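Local atomic coordinates of Blr3880 protein (Bradyrhizobium japonicum, PDB entry 2OOD), a protein that probably catalyses the zinc-dependent hydrolytic deamination of guanine to xanthine and ammonia, a step of purine degradation. Residues I80-T85 with K121-A126; L128-T133 with R332-S337; T134-T139 with D228-T233; A162-I167 with E180-D185. One frame throughout, in Å; residues are numbered along the deposited sequence.

Contact 1 of 4, residues I80-T85 with K121-A126; sequences IHLPQT and KRFLDA. With ZN (zinc ion), chain B; GUN (guanine), chain C.
The carbonyl oxygen of Leu82 is gripped twice by Thr85, whose OG1 donates to Leu82 O at 2.7 Å, in the carbonyl plane and on a lone pair, while Thr85 N reaches Leu82 O at 3.2 Å. The two bonds close the 3-10 turn after strand 70-81, on which Phe123 of helix 113-129 packs. CB of Phe123 points toward residues 80-85, and chi1 of 175° puts CG anti to the backbone N; the ring ends among Ile80, Leu82 and Thr85. Leu82 lies over one face, offset toward the rim: its CA is 4.0 Å from the ring centroid and 23° off the normal, a CH-pi contact, and Leu82 CD1 reaches Phe123 CB at 3.6 Å. The rim is met in two places, by Thr85 OG1 beside Phe123 CD1 and, in the ring plane, by Ile80 CB, 3.9 Å from Phe123 CZ. The helix and the strand end with its following turn meet through one aromatic ring, with no hydrogen bond between the two segments. The neighbouring His81 points the other way, and its NE2 binds zinc at 2.1 Å. His79, His234 and Asp326 complete the protein ligands of the metal, which also carries guanine N2 and a water. Phe123 thus packs on Ile80, the middle residue of the His-X-His motif that ends the first barrel strand, the signature of the amidohydrolase TIM-barrel metal site.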
loop_
_atom_site.group_PDB
_atom_site.type_symbol
_atom_site.label_atom_id
_atom_site.label_comp_id
_atom_site.label_asym_id
_atom_site.label_seq_id
_atom_site.Cartn_x
_atom_site.Cartn_y
_atom_site.Cartn_z
ATOM N N ILE A 80 2.951 -13.216 11.925
ATOM C CA ILE A 80 1.625 -13.418 11.317
ATOM C C ILE A 80 0.725 -14.087 12.334
ATOM O O ILE A 80 1.200 -14.699 13.281
ATOM C CB ILE A 80 1.615 -14.341 10.062
ATOM C CG1 ILE A 80 3.011 -14.860 9.766
ATOM C CG2 ILE A 80 1.012 -13.618 8.870
ATOM C CD1 ILE A 80 3.469 -15.901 10.746
ATOM N N HIS A 81 -0.579 -13.967 12.129
ATOM C CA HIS A 81 -1.574 -14.568 13.007
ATOM C C HIS A 81 -2.351 -15.579 12.170
ATOM O O HIS A 81 -3.241 -15.207 11.408
ATOM C CB HIS A 81 -2.533 -13.497 13.540
ATOM C CG HIS A 81 -1.947 -12.613 14.598
ATOM N ND1 HIS A 81 -1.970 -12.938 15.935
ATOM C CD2 HIS A 81 -1.364 -11.394 14.518
ATOM C CE1 HIS A 81 -1.428 -11.956 16.634
ATOM N NE2 HIS A 81 -1.052 -11.005 15.800
ATOM N N LEU A 82 -2.009 -16.853 12.314
ATOM C CA LEU A 82 -2.669 -17.926 11.573
ATOM C C LEU A 82 -4.200 -17.862 11.562
ATOM O O LEU A 82 -4.820 -17.899 10.497
ATOM C CB LEU A 82 -2.227 -19.289 12.121
ATOM C CG LEU A 82 -3.210 -20.454 11.951
ATOM C CD1 LEU A 82 -3.407 -20.771 10.482
ATOM C CD2 LEU A 82 -2.687 -21.667 12.696
ATOM N N PRO A 83 -4.829 -17.768 12.745
ATOM C CA PRO A 83 -6.289 -17.713 12.815
ATOM C C PRO A 83 -6.936 -16.440 12.275
ATOM O O PRO A 83 -8.155 -16.301 12.323
ATOM C CB PRO A 83 -6.566 -17.931 14.298
ATOM C CG PRO A 83 -5.408 -17.258 14.935
ATOM C CD PRO A 83 -4.240 -17.702 14.094
ATOM N N GLN A 84 -6.135 -15.515 11.756
ATOM C CA GLN A 84 -6.688 -14.281 11.217
ATOM C C GLN A 84 -6.668 -14.259 9.688
ATOM O O GLN A 84 -7.037 -13.260 9.057
ATOM C CB GLN A 84 -5.926 -13.090 11.780
ATOM C CG GLN A 84 -6.227 -12.845 13.241
ATOM C CD GLN A 84 -5.338 -11.786 13.847
ATOM O OE1 GLN A 84 -5.001 -10.807 13.194
ATOM N NE2 GLN A 84 -4.964 -11.967 15.106
ATOM N N THR A 85 -6.254 -15.383 9.107
ATOM C CA THR A 85 -6.165 -15.561 7.662
ATOM C C THR A 85 -7.405 -15.123 6.889
ATOM O O THR A 85 -7.304 -14.626 5.771
ATOM C CB THR A 85 -5.908 -17.048 7.313
ATOM O OG1 THR A 85 -4.644 -17.456 7.846
ATOM C CG2 THR A 85 -5.923 -17.264 5.810
ATOM N N LYS A 121 -4.272 -24.708 5.985
ATOM C CA LYS A 121 -4.020 -25.010 4.586
ATOM C C LYS A 121 -3.995 -23.717 3.773
ATOM O O LYS A 121 -3.063 -23.466 3.008
ATOM C CB LYS A 121 -5.116 -25.933 4.057
ATOM C CG LYS A 121 -4.936 -26.351 2.606
ATOM C CD LYS A 121 -6.289 -26.570 1.936
ATOM C CE LYS A 121 -6.132 -27.056 0.499
ATOM N NZ LYS A 121 -5.216 -26.194 -0.313
ATOM N N ARG A 122 -5.022 -22.894 3.947
ATOM C CA ARG A 122 -5.115 -21.628 3.224
ATOM C C ARG A 122 -4.045 -20.639 3.667
ATOM O O ARG A 122 -3.549 -19.843 2.867
ATOM C CB ARG A 122 -6.500 -21.025 3.424
ATOM C CG ARG A 122 -7.588 -21.813 2.742
ATOM C CD ARG A 122 -8.930 -21.437 3.287
ATOM N NE ARG A 122 -10.013 -22.093 2.565
ATOM C CZ ARG A 122 -10.324 -21.854 1.293
ATOM N NH1 ARG A 122 -9.630 -20.970 0.586
ATOM N NH2 ARG A 122 -11.343 -22.495 0.732
ATOM N N PHE A 123 -3.695 -20.698 4.947
ATOM C CA PHE A 123 -2.675 -19.830 5.510
ATOM C C PHE A 123 -1.338 -20.089 4.814
ATOM O O PHE A 123 -0.699 -19.162 4.323
ATOM C CB PHE A 123 -2.561 -20.110 7.009
ATOM C CG PHE A 123 -1.459 -19.365 7.699
ATOM C CD1 PHE A 123 -1.562 -18.002 7.936
ATOM C CD2 PHE A 123 -0.329 -20.038 8.151
ATOM C CE1 PHE A 123 -0.555 -17.319 8.618
ATOM C CE2 PHE A 123 0.684 -19.366 8.833
ATOM C CZ PHE A 123 0.567 -18.003 9.066
ATOM N N LEU A 124 -0.921 -21.352 4.771
ATOM C CA LEU A 124 0.343 -21.716 4.143
ATOM C C LEU A 124 0.333 -21.538 2.624
ATOM O O LEU A 124 1.367 -21.230 2.030
ATOM C CB LEU A 124 0.726 -23.152 4.516
ATOM C CG LEU A 124 1.119 -23.332 5.988
ATOM C CD1 LEU A 124 1.281 -24.793 6.320
ATOM C CD2 LEU A 124 2.408 -22.588 6.263
ATOM N N ASP A 125 -0.818 -21.730 1.986
ATOM C CA ASP A 125 -0.891 -21.541 0.537
ATOM C C ASP A 125 -0.683 -20.056 0.226
ATOM O O ASP A 125 0.086 -19.704 -0.660
ATOM C CB ASP A 125 -2.251 -21.978 -0.026
ATOM C CG ASP A 125 -2.444 -23.483 -0.016
ATOM O OD1 ASP A 125 -1.482 -24.226 0.263
ATOM O OD2 ASP A 125 -3.576 -23.924 -0.301
ATOM N N ALA A 126 -1.371 -19.189 0.964
ATOM C CA ALA A 126 -1.247 -17.751 0.763
ATOM C C ALA A 126 0.195 -17.296 0.958
ATOM O O ALA A 126 0.688 -16.449 0.216
ATOM C CB ALA A 126 -2.158 -17.013 1.718
HETATM ZN ZN ZN B . 0.329 -9.389 15.933
HETATM N N9 GUN C . -1.707 -8.377 20.378
HETATM C C8 GUN C . -2.716 -7.819 21.089
HETATM N N7 GUN C . -3.365 -6.953 20.366
HETATM C C5 GUN C . -2.823 -6.900 19.130
HETATM C C6 GUN C . -3.101 -6.156 17.936
HETATM O O6 GUN C . -4.035 -5.346 17.880
HETATM N N1 GUN C . -2.294 -6.384 16.824
HETATM C C2 GUN C . -1.250 -7.296 16.873
HETATM N N2 GUN C . -0.468 -7.513 15.749
HETATM N N3 GUN C . -0.986 -7.983 17.970
HETATM C C4 GUN C . -1.732 -7.816 19.110
HETATM O O HOH W 1 -1.533 -8.782 14.294
#

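Contact 2 of 4, residues L128-T133 with R332-S337; sequences LAAGTT and RFSMIS
Ser334 meets Ala130 first through CB, which lies 3.7 Å from Ala130 CB. One atom further out, OG stands anti to the backbone N of its own residue (chi1 -174°). Ser334 OG donates to Ala130 O at 3.0 Å, in the carbonyl plane, on a lone pair, with a C=O...donor angle of 138°. The same OG also accepts from Ile336 N at 3.2 Å, the N-cap bond of helix 335-352. An alanine at Ser334 would probably leave Ile336 N without its cap and Ala130 O without its direct link to the other segment. Water 2 also holds that carbonyl, donating to Ala130 O at 2.8 Å and to Thr132 OG1 at 2.9 Å while accepting from Met335 N. A second water, 3, joins Thr132 OG1 to Phe333 O, so two waters bridge the segments beside the one direct bond. Thr132 OG1 also lies against CG of Met335, a selenomethionine in the crystal, at 3.7 Å. Gly131, next after Ala130, has positive phi. The contact therefore sets a Schellman motif, which ends helix 113-129 just before barrel strand 132-138, against the serine N-cap that starts helix 335-352.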
loop_
_atom_site.group_PDB
_atom_site.type_symbol
_atom_site.label_atom_id
_atom_site.label_comp_id
_atom_site.label_asym_id
_atom_site.label_seq_id
_atom_site.Cartn_x
_atom_site.Cartn_y
_atom_site.Cartn_z
ATOM N N LEU A 128 2.976 -19.086 0.535
ATOM C CA LEU A 128 3.831 -19.566 -0.540
ATOM C C LEU A 128 3.612 -18.784 -1.829
ATOM O O LEU A 128 4.565 -18.460 -2.540
ATOM C CB LEU A 128 3.587 -21.061 -0.779
ATOM C CG LEU A 128 4.039 -21.991 0.349
ATOM C CD1 LEU A 128 3.560 -23.393 0.048
ATOM C CD2 LEU A 128 5.550 -21.960 0.499
ATOM N N ALA A 129 2.354 -18.485 -2.131
ATOM C CA ALA A 129 2.026 -17.735 -3.331
ATOM C C ALA A 129 2.510 -16.309 -3.162
ATOM O O ALA A 129 2.545 -15.541 -4.120
ATOM C CB ALA A 129 0.533 -17.751 -3.559
ATOM N N ALA A 130 2.894 -15.958 -1.937
ATOM C CA ALA A 130 3.362 -14.611 -1.638
ATOM C C ALA A 130 4.880 -14.498 -1.553
ATOM O O ALA A 130 5.413 -13.397 -1.500
ATOM C CB ALA A 130 2.730 -14.119 -0.345
ATOM N N GLY A 131 5.572 -15.630 -1.534
ATOM C CA GLY A 131 7.021 -15.598 -1.468
ATOM C C GLY A 131 7.608 -15.919 -0.107
ATOM O O GLY A 131 8.828 -16.012 0.035
ATOM N N THR A 132 6.750 -16.093 0.895
ATOM C CA THR A 132 7.194 -16.400 2.254
ATOM C C THR A 132 7.366 -17.892 2.452
ATOM O O THR A 132 6.425 -18.653 2.272
ATOM C CB THR A 132 6.189 -15.903 3.318
ATOM O OG1 THR A 132 6.080 -14.477 3.253
ATOM C CG2 THR A 132 6.650 -16.295 4.708
ATOM N N THR A 133 8.569 -18.302 2.834
ATOM C CA THR A 133 8.857 -19.706 3.068
ATOM C C THR A 133 9.009 -20.017 4.556
ATOM O O THR A 133 8.885 -21.168 4.966
ATOM C CB THR A 133 10.138 -20.135 2.341
ATOM O OG1 THR A 133 11.223 -19.298 2.747
ATOM C CG2 THR A 133 9.959 -20.024 0.853
ATOM N N ARG A 332 -1.967 -7.376 3.916
ATOM C CA ARG A 332 -1.222 -8.047 2.850
ATOM C C ARG A 332 -0.450 -9.262 3.355
ATOM O O ARG A 332 0.164 -9.217 4.422
ATOM C CB ARG A 332 -0.229 -7.073 2.216
ATOM C CG ARG A 332 -0.822 -5.742 1.798
ATOM C CD ARG A 332 -1.788 -5.897 0.645
ATOM N NE ARG A 332 -2.417 -4.625 0.317
ATOM C CZ ARG A 332 -3.373 -4.475 -0.590
ATOM N NH1 ARG A 332 -3.817 -5.525 -1.271
ATOM N NH2 ARG A 332 -3.896 -3.274 -0.804
ATOM N N PHE A 333 -0.461 -10.340 2.573
ATOM C CA PHE A 333 0.244 -11.566 2.943
ATOM C C PHE A 333 1.691 -11.584 2.467
ATOM O O PHE A 333 2.512 -12.329 2.993
ATOM C CB PHE A 333 -0.461 -12.792 2.360
ATOM C CG PHE A 333 -1.258 -13.579 3.360
ATOM C CD1 PHE A 333 -2.591 -13.271 3.613
ATOM C CD2 PHE A 333 -0.675 -14.632 4.052
ATOM C CE1 PHE A 333 -3.326 -14.006 4.540
ATOM C CE2 PHE A 333 -1.406 -15.369 4.982
ATOM C CZ PHE A 333 -2.727 -15.055 5.223
ATOM N N SER A 334 2.006 -10.770 1.470
ATOM C CA SER A 334 3.353 -10.747 0.922
ATOM C C SER A 334 4.337 -9.779 1.568
ATOM O O SER A 334 3.978 -8.659 1.921
ATOM C CB SER A 334 3.287 -10.452 -0.571
ATOM O OG SER A 334 4.572 -10.562 -1.149
HETATM N N MSE A 335 5.585 -10.215 1.712
HETATM C CA MSE A 335 6.625 -9.369 2.279
HETATM C C MSE A 335 6.972 -8.258 1.292
HETATM O O MSE A 335 7.577 -7.252 1.659
HETATM C CB MSE A 335 7.877 -10.183 2.594
HETATM C CG MSE A 335 7.689 -11.175 3.716
HETATM SE SE MSE A 335 6.921 -10.342 5.303
HETATM C CE MSE A 335 8.430 -9.203 5.798
ATOM N N ILE A 336 6.590 -8.445 0.034
ATOM C CA ILE A 336 6.842 -7.441 -0.982
ATOM C C ILE A 336 5.916 -6.259 -0.707
ATOM O O ILE A 336 6.312 -5.105 -0.854
ATOM C CB ILE A 336 6.567 -8.004 -2.388
ATOM C CG1 ILE A 336 7.551 -9.127 -2.686
ATOM C CG2 ILE A 336 6.702 -6.922 -3.436
ATOM C CD1 ILE A 336 7.289 -9.798 -3.996
ATOM N N SER A 337 4.684 -6.554 -0.299
ATOM C CA SER A 337 3.706 -5.519 0.014
ATOM C C SER A 337 4.098 -4.834 1.310
ATOM O O SER A 337 3.833 -3.649 1.500
ATOM C CB SER A 337 2.314 -6.124 0.169
ATOM O OG SER A 337 1.847 -6.654 -1.056
HETATM O O HOH W 2 6.307 -12.665 1.022
HETATM O O HOH W 3 4.571 -13.228 4.759
#

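Contact 3 of 4, residues T134-T139 with D228-T233; sequences TCQAFT and DCWVNT
This is a contact across the interior of the barrel: strands 132-138 and 230-234 are not neighbours in the wall, yet Gln136 and Phe138 of one meet Asn232 of the other. The axes of the segments 134-138 and 230-233 come within 8.4 Å, and side chains fill the distance between them. Asn232 holds CG anti to its backbone N (chi1 179°), carrying the amide inward, where it meets Gln136 tip to tip. The two amide planes are only 9° apart and stacked, with Gln136 CD 3.6 Å from Asn232 CG. In the TIM barrel of the amidohydrolases such inward-pointing residues form layers beneath the metal site, and strands 160-166 and 199-205 separate these two in the wall. Asn232 ND2 lies over one face of the Phe138 ring, displaced toward the rim, with CZ its nearest ring atom; ring and amide planes are 41° apart. That ND2 group has a polar partner as well, since water 4 accepts from Asn232 ND2 at 2.9 Å and donates to Ala137 O at 2.9 Å, bridging the strands. The ring edge is met by Thr233 O, 3.8 Å from Phe138 CZ. Phe138 further stacks on the rings of His81 and His234, two zinc ligands. An alanine at Phe138 would probably leave both imidazoles without their stacked neighbour and open a gap beside the Asn232 amide.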
loop_
_atom_site.group_PDB
_atom_site.type_symbol
_atom_site.label_atom_id
_atom_site.label_comp_id
_atom_site.label_asym_id
_atom_site.label_seq_id
_atom_site.Cartn_x
_atom_site.Cartn_y
_atom_site.Cartn_z
ATOM N N THR A 134 9.277 -18.989 5.360
ATOM C CA THR A 134 9.445 -19.151 6.808
ATOM C C THR A 134 8.697 -18.044 7.544
ATOM O O THR A 134 8.734 -16.882 7.135
ATOM C CB THR A 134 10.935 -19.090 7.215
ATOM O OG1 THR A 134 11.673 -20.103 6.510
ATOM C CG2 THR A 134 11.091 -19.301 8.710
ATOM N N CYS A 135 8.024 -18.398 8.635
ATOM C CA CYS A 135 7.268 -17.411 9.400
ATOM C C CYS A 135 7.156 -17.744 10.887
ATOM O O CYS A 135 7.209 -18.905 11.283
ATOM C CB CYS A 135 5.855 -17.270 8.821
ATOM S SG CYS A 135 4.767 -18.691 9.156
ATOM N N GLN A 136 7.016 -16.706 11.707
ATOM C CA GLN A 136 6.842 -16.870 13.141
ATOM C C GLN A 136 5.367 -16.552 13.335
ATOM O O GLN A 136 4.962 -15.396 13.265
ATOM C CB GLN A 136 7.713 -15.882 13.909
ATOM C CG GLN A 136 7.520 -15.944 15.409
ATOM C CD GLN A 136 8.595 -15.199 16.151
ATOM O OE1 GLN A 136 8.911 -14.065 15.816
ATOM N NE2 GLN A 136 9.166 -15.830 17.169
ATOM N N ALA A 137 4.567 -17.585 13.578
ATOM C CA ALA A 137 3.129 -17.411 13.698
ATOM C C ALA A 137 2.455 -17.461 15.056
ATOM O O ALA A 137 2.802 -18.259 15.927
ATOM C CB ALA A 137 2.439 -18.401 12.781
ATOM N N PHE A 138 1.468 -16.590 15.210
ATOM C CA PHE A 138 0.653 -16.548 16.407
ATOM C C PHE A 138 -0.520 -17.461 16.070
ATOM O O PHE A 138 -0.926 -17.558 14.912
ATOM C CB PHE A 138 0.147 -15.132 16.661
ATOM C CG PHE A 138 1.162 -14.234 17.296
ATOM C CD1 PHE A 138 1.312 -14.204 18.678
ATOM C CD2 PHE A 138 2.001 -13.446 16.514
ATOM C CE1 PHE A 138 2.287 -13.399 19.274
ATOM C CE2 PHE A 138 2.979 -12.640 17.100
ATOM C CZ PHE A 138 3.121 -12.619 18.479
ATOM N N THR A 139 -1.060 -18.137 17.069
ATOM C CA THR A 139 -2.182 -19.032 16.852
ATOM C C THR A 139 -3.277 -18.599 17.821
ATOM O O THR A 139 -3.269 -17.461 18.291
ATOM C CB THR A 139 -1.750 -20.485 17.117
ATOM O OG1 THR A 139 -1.250 -20.604 18.453
ATOM C CG2 THR A 139 -0.636 -20.886 16.156
ATOM N N ASP A 228 16.007 -23.535 24.925
ATOM C CA ASP A 228 16.145 -23.480 23.472
ATOM C C ASP A 228 14.939 -22.882 22.766
ATOM O O ASP A 228 15.039 -22.473 21.609
ATOM C CB ASP A 228 16.414 -24.881 22.916
ATOM C CG ASP A 228 17.023 -24.850 21.524
ATOM O OD1 ASP A 228 18.160 -24.335 21.386
ATOM O OD2 ASP A 228 16.366 -25.337 20.572
ATOM N N CYS A 229 13.804 -22.834 23.456
ATOM C CA CYS A 229 12.588 -22.283 22.870
ATOM C C CYS A 229 12.605 -20.767 22.689
ATOM O O CYS A 229 13.231 -20.042 23.458
ATOM C CB CYS A 229 11.370 -22.652 23.720
ATOM S SG CYS A 229 10.760 -24.323 23.503
ATOM N N TRP A 230 11.897 -20.309 21.661
ATOM C CA TRP A 230 11.765 -18.891 21.352
ATOM C C TRP A 230 10.657 -18.288 22.218
ATOM O O TRP A 230 9.881 -19.012 22.851
ATOM C CB TRP A 230 11.370 -18.708 19.886
ATOM C CG TRP A 230 12.503 -18.685 18.893
ATOM C CD1 TRP A 230 12.885 -17.629 18.133
ATOM C CD2 TRP A 230 13.361 -19.778 18.518
ATOM N NE1 TRP A 230 13.920 -17.987 17.305
ATOM C CE2 TRP A 230 14.232 -19.300 17.523
ATOM C CE3 TRP A 230 13.475 -21.112 18.927
ATOM C CZ2 TRP A 230 15.207 -20.112 16.930
ATOM C CZ3 TRP A 230 14.451 -21.916 18.331
ATOM C CH2 TRP A 230 15.298 -21.410 17.349
ATOM N N VAL A 231 10.593 -16.958 22.240
ATOM C CA VAL A 231 9.553 -16.226 22.969
ATOM C C VAL A 231 9.004 -15.227 21.951
ATOM O O VAL A 231 9.757 -14.453 21.364
ATOM C CB VAL A 231 10.107 -15.462 24.200
ATOM C CG1 VAL A 231 8.957 -14.859 24.991
ATOM C CG2 VAL A 231 10.908 -16.398 25.083
ATOM N N ASN A 232 7.696 -15.256 21.736
ATOM C CA ASN A 232 7.062 -14.395 20.746
ATOM C C ASN A 232 5.896 -13.633 21.361
ATOM O O ASN A 232 5.022 -14.232 21.981
ATOM C CB ASN A 232 6.592 -15.274 19.577
ATOM C CG ASN A 232 5.890 -14.492 18.484
ATOM O OD1 ASN A 232 6.325 -13.405 18.100
ATOM N ND2 ASN A 232 4.811 -15.057 17.959
ATOM N N THR A 233 5.880 -12.312 21.190
ATOM C CA THR A 233 4.810 -11.490 21.761
ATOM C C THR A 233 4.643 -10.128 21.070
ATOM O O THR A 233 5.207 -9.886 20.009
ATOM C CB THR A 233 5.060 -11.256 23.282
ATOM O OG1 THR A 233 3.884 -10.709 23.885
ATOM C CG2 THR A 233 6.225 -10.308 23.497
HETATM O O HOH W 4 4.502 -17.919 18.282
#

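Contact 4 of 4, residues A162-I167 with E180-D185; sequences AGLTGI and ENFYRD
Strand 160-166 and helix 179-193 are the first two elements of a beta-alpha-beta unit completed by strand 199-205, and here the helix rests on the end of its own strand. Phe182 and Leu164 carry the contact. CG of Phe182 stands anti to the backbone N (chi1 173°), and the ring lies against the main chain of residues 164 to 166. Leu164 O sits at the ring edge, in its plane, 3.3 Å from Phe182 CE1. Gly166 CA is 3.5 Å from Phe182 CD1, and a side chain at that position would run into the ring; the bare glycine lets ring and backbone touch. The Leu164 and Phe182 side chains run antiparallel alongside each other, with Leu164 CD2 3.8 Å from Phe182 CD1. The unit is the repeating element of the TIM barrel, in which the helices lie outside the strand wall, and Leu215 and Leu222 of helix 213-225 pack on Phe182. One turn along, Asp185 offers its CB to Leu164 CD2 at 3.5 Å. Its carboxylate pairs with Arg184 instead: NE and NH2 of Arg184 both reach Asp185 OD1 at 3.0 Å, from the same face, so that two guanidinium nitrogens share one oxygen in a salt bridge. Pro143 of helix 143-156 touches both Leu164 and Asp185. Thr165 points away from the helix, and its OG1 accepts a hydrogen bond from Thr139 N.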
loop_
_atom_site.group_PDB
_atom_site.type_symbol
_atom_site.label_atom_id
_atom_site.label_comp_id
_atom_site.label_asym_id
_atom_site.label_seq_id
_atom_site.Cartn_x
_atom_site.Cartn_y
_atom_site.Cartn_z
ATOM N N ALA A 162 6.337 -21.302 15.900
ATOM C CA ALA A 162 4.965 -21.132 16.360
ATOM C C ALA A 162 4.758 -21.668 17.773
ATOM O O ALA A 162 5.670 -22.234 18.375
ATOM C CB ALA A 162 4.008 -21.810 15.393
ATOM N N GLY A 163 3.556 -21.481 18.304
ATOM C CA GLY A 163 3.276 -21.962 19.640
ATOM C C GLY A 163 1.906 -21.572 20.145
ATOM O O GLY A 163 1.228 -20.743 19.543
ATOM N N LEU A 164 1.498 -22.183 21.251
ATOM C CA LEU A 164 0.204 -21.895 21.858
ATOM C C LEU A 164 0.204 -20.443 22.325
ATOM O O LEU A 164 1.036 -20.045 23.137
ATOM C CB LEU A 164 -0.040 -22.823 23.051
ATOM C CG LEU A 164 -1.395 -22.685 23.746
ATOM C CD1 LEU A 164 -2.517 -23.078 22.795
ATOM C CD2 LEU A 164 -1.408 -23.552 24.977
ATOM N N THR A 165 -0.732 -19.654 21.810
ATOM C CA THR A 165 -0.826 -18.242 22.165
ATOM C C THR A 165 -1.726 -18.010 23.377
ATOM O O THR A 165 -2.940 -17.887 23.236
ATOM C CB THR A 165 -1.365 -17.431 20.975
ATOM O OG1 THR A 165 -0.484 -17.594 19.856
ATOM C CG2 THR A 165 -1.467 -15.961 21.331
ATOM N N GLY A 166 -1.126 -17.941 24.564
ATOM C CA GLY A 166 -1.895 -17.741 25.784
ATOM C C GLY A 166 -2.495 -16.354 25.951
ATOM O O GLY A 166 -1.840 -15.350 25.679
ATOM N N ILE A 167 -3.746 -16.299 26.393
ATOM C CA ILE A 167 -4.442 -15.036 26.611
ATOM C C ILE A 167 -5.201 -15.212 27.924
ATOM O O ILE A 167 -6.018 -16.123 28.081
ATOM C CB ILE A 167 -5.406 -14.704 25.437
ATOM C CG1 ILE A 167 -6.156 -13.402 25.715
ATOM C CG2 ILE A 167 -6.373 -15.838 25.210
ATOM C CD1 ILE A 167 -5.316 -12.172 25.519
ATOM N N GLU A 180 -2.630 -22.319 34.149
ATOM C CA GLU A 180 -2.289 -23.721 34.386
ATOM C C GLU A 180 -2.380 -24.516 33.084
ATOM O O GLU A 180 -1.395 -25.130 32.654
ATOM C CB GLU A 180 -3.224 -24.330 35.440
ATOM C CG GLU A 180 -3.006 -23.804 36.872
ATOM C CD GLU A 180 -3.196 -22.276 37.002
ATOM O OE1 GLU A 180 -4.322 -21.775 36.744
ATOM O OE2 GLU A 180 -2.211 -21.578 37.370
ATOM N N ASN A 181 -3.558 -24.498 32.459
ATOM C CA ASN A 181 -3.758 -25.205 31.195
ATOM C C ASN A 181 -2.755 -24.735 30.142
ATOM O O ASN A 181 -2.240 -25.529 29.349
ATOM C CB ASN A 181 -5.183 -24.994 30.675
ATOM C CG ASN A 181 -6.228 -25.650 31.561
ATOM O OD1 ASN A 181 -6.045 -26.776 32.033
ATOM N ND2 ASN A 181 -7.335 -24.954 31.783
ATOM N N PHE A 182 -2.481 -23.438 30.128
ATOM C CA PHE A 182 -1.526 -22.900 29.177
ATOM C C PHE A 182 -0.162 -23.567 29.377
ATOM O O PHE A 182 0.479 -24.004 28.413
ATOM C CB PHE A 182 -1.379 -21.388 29.359
ATOM C CG PHE A 182 -0.293 -20.790 28.517
ATOM C CD1 PHE A 182 -0.482 -20.587 27.158
ATOM C CD2 PHE A 182 0.944 -20.485 29.076
ATOM C CE1 PHE A 182 0.550 -20.090 26.364
ATOM C CE2 PHE A 182 1.984 -19.989 28.288
ATOM C CZ PHE A 182 1.784 -19.794 26.932
ATOM N N TYR A 183 0.290 -23.632 30.628
ATOM C CA TYR A 183 1.578 -24.251 30.924
ATOM C C TYR A 183 1.546 -25.721 30.540
ATOM O O TYR A 183 2.500 -26.252 29.962
ATOM C CB TYR A 183 1.902 -24.158 32.412
ATOM C CG TYR A 183 3.140 -24.944 32.782
ATOM C CD1 TYR A 183 4.390 -24.521 32.373
ATOM C CD2 TYR A 183 3.055 -26.126 33.514
ATOM C CE1 TYR A 183 5.536 -25.246 32.680
ATOM C CE2 TYR A 183 4.198 -26.867 33.828
ATOM C CZ TYR A 183 5.439 -26.414 33.406
ATOM O OH TYR A 183 6.598 -27.108 33.709
ATOM N N ARG A 184 0.447 -26.379 30.887
ATOM C CA ARG A 184 0.270 -27.793 30.590
ATOM C C ARG A 184 0.364 -28.028 29.083
ATOM O O ARG A 184 1.231 -28.770 28.616
ATOM C CB ARG A 184 -1.089 -28.256 31.107
ATOM C CG ARG A 184 -1.350 -29.752 30.989
ATOM C CD ARG A 184 -2.843 -30.016 31.150
ATOM N NE ARG A 184 -3.594 -29.356 30.079
ATOM C CZ ARG A 184 -4.908 -29.147 30.096
ATOM N NH1 ARG A 184 -5.631 -29.543 31.142
ATOM N NH2 ARG A 184 -5.500 -28.548 29.064
ATOM N N ASP A 185 -0.521 -27.378 28.327
ATOM C CA ASP A 185 -0.539 -27.530 26.875
ATOM C C ASP A 185 0.760 -27.102 26.192
ATOM O O ASP A 185 1.255 -27.810 25.309
ATOM C CB ASP A 185 -1.720 -26.771 26.271
ATOM C CG ASP A 185 -3.056 -27.257 26.808
ATOM O OD1 ASP A 185 -3.152 -28.436 27.209
ATOM O OD2 ASP A 185 -4.022 -26.465 26.817
#

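How the contacts relate
From the N terminus, contact 1 comes first, closing the loop that runs through helix 95-107 from the end of the first barrel strand to helix 113-129. Contact 2 opens just afterwards, where that helix ends, and spans most of the barrel to reach helix 335-352. Contact 3 lies inside this long loop and joins two non-adjacent strands; contact 4, a short local closure, is nested in contact 3 in turn. No two loops cross. Phe333 of contact 2 packs on Ala126 and Thr85 of contact 1. Backbone hydrogen bonds from Phe138 to Ile80 and to Leu82 tie contact 1 to contact 3, while Thr139 OG1 hydrogen-bonds Gly163 O, tying contact 3 to contact 4.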